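Putative antibiotic biosynthesis monooxygenase (Bacteroides thetaiotaomicron, PDB 3KKF) is of unverified function but binds calcium and probably acts as an oxidoreductase of the antibiotic biosynthesis monooxygenase family. Local coordinates at residues Tyr61-Glu64 against Ala65-Lys68. Sequence-based numbering, arbitrary orientation. Where two conformers were deposited one is given.
Sequences YADE and AAYK. With CA (calcium ion), chain C.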
ATOM      1  N   TYR A  61      -3.770  -8.778   7.309  1.00  9.01           N
ATOM      2  CA  TYR A  61      -4.483  -9.544   8.309  1.00  9.61           C
ATOM      3  C   TYR A  61      -3.488 -10.428   9.033  1.00  9.62           C
ATOM      4  O   TYR A  61      -2.493 -10.874   8.454  1.00 10.29           O
ATOM      5  CB  TYR A  61      -5.581 -10.420   7.663  1.00  9.66           C
ATOM      6  CG  TYR A  61      -6.537  -9.643   6.795  1.00  9.54           C
ATOM      7  CD1 TYR A  61      -7.638  -9.025   7.339  1.00  9.62           C
ATOM      8  CD2 TYR A  61      -6.308  -9.477   5.426  1.00  9.83           C
ATOM      9  CE1 TYR A  61      -8.516  -8.270   6.550  1.00 10.71           C
ATOM     10  CE2 TYR A  61      -7.160  -8.754   4.635  1.00  9.70           C
ATOM     11  CZ  TYR A  61      -8.263  -8.135   5.199  1.00 10.36           C
ATOM     12  OH  TYR A  61      -9.114  -7.401   4.428  1.00 11.86           O
ATOM     13  N   ALA A  62      -3.737 -10.709  10.315  1.00 10.31           N
ATOM     14  CA  ALA A  62      -2.811 -11.545  11.091  1.00 10.30           C
ATOM     15  C   ALA A  62      -2.597 -12.928  10.473  1.00 10.32           C
ATOM     16  O   ALA A  62      -1.510 -13.494  10.575  1.00 11.05           O
ATOM     17  CB  ALA A  62      -3.313 -11.693  12.521  1.00 11.48           C
ATOM     18  N   ASP A  63      -3.637 -13.454   9.856  1.00 11.07           N
ATOM     19  CA  ASP A  63      -3.617 -14.779   9.209  1.00 11.75           C
ATOM     20  C   ASP A  63      -4.909 -14.923   8.395  1.00 11.93           C
ATOM     21  O   ASP A  63      -5.777 -13.995   8.425  1.00 12.21           O
ATOM     22  CB  ASP A  63      -3.435 -15.921  10.239  1.00 12.90           C
ATOM     23  CG  ASP A  63      -4.390 -15.836  11.407  1.00 14.54           C
ATOM     24  OD1 ASP A  63      -5.548 -15.419  11.244  1.00 17.00           O
ATOM     25  OD2 ASP A  63      -3.984 -16.237  12.532  1.00 22.62           O
ATOM     26  N   GLU A  64      -5.076 -16.032   7.669  1.00 12.73           N
ATOM     27  CA  GLU A  64      -6.283 -16.230   6.886  1.00 13.50           C
ATOM     28  C   GLU A  64      -7.535 -16.391   7.756  1.00 12.99           C
ATOM     29  O   GLU A  64      -8.610 -16.015   7.316  1.00 13.94           O
ATOM     30  CB  GLU A  64      -6.124 -17.349   5.867  1.00 15.02           C
ATOM     31  CG  GLU A  64      -5.067 -16.987   4.789  1.00 18.97           C
ATOM     32  CD  GLU A  64      -4.915 -18.002   3.695  1.00 23.81           C
ATOM     33  OE1 GLU A  64      -5.698 -18.976   3.668  1.00 27.73           O
ATOM     34  OE2 GLU A  64      -4.008 -17.811   2.842  1.00 27.26           O
ATOM     35  N   ALA A  65      -7.399 -16.938   8.981  1.00 12.67           N
ATOM     36  CA  ALA A  65      -8.529 -17.043   9.921  1.00 12.68           C
ATOM     37  C   ALA A  65      -9.067 -15.647  10.233  1.00 12.23           C
ATOM     38  O   ALA A  65     -10.296 -15.443  10.268  1.00 13.47           O
ATOM     39  CB  ALA A  65      -8.121 -17.751  11.219  1.00 13.74           C
ATOM     40  N   ALA A  66      -8.166 -14.674  10.442  1.00 11.93           N
ATOM     41  CA  ALA A  66      -8.583 -13.298  10.723  1.00 11.24           C
ATOM     42  C   ALA A  66      -9.345 -12.704   9.550  1.00 10.49           C
ATOM     43  O   ALA A  66     -10.331 -11.993   9.729  1.00 10.61           O
ATOM     44  CB  ALA A  66      -7.377 -12.410  11.108  1.00 12.26           C
ATOM     45  N   TYR A  67      -8.879 -12.970   8.339  1.00 10.54           N
ATOM     46  CA  TYR A  67      -9.546 -12.496   7.137  1.00 10.58           C
ATOM     47  C   TYR A  67     -10.968 -13.099   7.009  1.00 10.98           C
ATOM     48  O   TYR A  67     -11.939 -12.401   6.751  1.00 11.21           O
ATOM     49  CB  TYR A  67      -8.691 -12.823   5.884  1.00 11.39           C
ATOM     50  CG  TYR A  67      -9.445 -12.532   4.604  1.00 11.64           C
ATOM     51  CD1 TYR A  67      -9.728 -11.238   4.230  1.00 14.57           C
ATOM     52  CD2 TYR A  67      -9.911 -13.563   3.799  1.00 13.72           C
ATOM     53  CE1 TYR A  67     -10.433 -10.961   3.088  1.00 16.10           C
ATOM     54  CE2 TYR A  67     -10.621 -13.295   2.651  1.00 15.97           C
ATOM     55  CZ  TYR A  67     -10.875 -11.980   2.300  1.00 16.27           C
ATOM     56  OH  TYR A  67     -11.583 -11.685   1.151  1.00 17.95           O
ATOM     57  N   LYS A  68     -11.076 -14.418   7.200  1.00 11.44           N
ATOM     58  CA  LYS A  68     -12.372 -15.069   7.099  0.50 11.99           C
ATOM     59  C   LYS A  68     -13.328 -14.545   8.162  1.00 11.43           C
ATOM     60  O   LYS A  68     -14.514 -14.336   7.873  1.00 12.60           O
ATOM     61  CB  LYS A  68     -12.252 -16.598   7.128  0.50 12.85           C
ATOM     62  CG  LYS A  68     -11.596 -17.139   5.912  0.50 14.87           C
ATOM     63  CD  LYS A  68     -12.269 -16.651   4.652  0.50 18.26           C
ATOM     64  CE  LYS A  68     -11.664 -17.247   3.451  0.50 20.24           C
ATOM     65  NZ  LYS A  68     -11.828 -18.696   3.487  0.50 22.47           N
TER
HETATM   66 CA    CA C 202       0.549 -13.430  11.666  0.75 10.73          CA
HETATM   67  O   HOH W   1      -0.724 -14.636  13.281  1.00 20.95           O
HETATM   68  O   HOH W   2       0.282 -11.700  13.279  1.00 18.05           O
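Asp63 OD1 accepts the backbone N-H of Ala66 at 2.8 Å, and the nitrogen lies nearly in line with the carboxylate C-O bond. This is an N-cap. It starts helix 64-71, which follows strand 54-61 of the antiparallel sheet in this ferredoxin-like alpha-beta fold. With chi1 at 50°, Asp63 CG is flanked by both its backbone N and its carbonyl carbon, and OD1 is brought to Ala66 N. The same oxygen also touches Ala66 CB. Behind the cap the helical bonding begins at once. Tyr67 N reaches Asp63 O in a rather long bond of 3.3 Å, and Lys68 N reaches Glu64 O at 2.9 Å.

A second link ties the strand end to the helix. The edge of the Tyr67 ring points at a face of the Tyr61 ring in a T-shaped stack, with centroids 5.0 Å apart and planes at 67°. Tyr67 CD1 makes the approach, 3.6 Å from Tyr61 CZ and offset toward the rim of that face. Tyr67 CB also lies over it, as a CH-pi contact. With chi1 at 171° Tyr67 CG is turned away from its own N, and CD1 meets the Tyr61 face. Both side chains also touch Met6 of strand 6-14. Their hydroxyls bond elsewhere, Tyr61 OH to Glu59 and Tyr67 OH to Arg8.

The residue before the cap also supplies a calcium ligand, the carbonyl O of Ala62. Gly1, Asn4 and Asn5 supply other protein ligands from the N-terminal end of the chain, so the ion joins that end to this turn. Two waters bind the calcium at 2.4 Å each, and Ala62 O binds it at 2.3 Å.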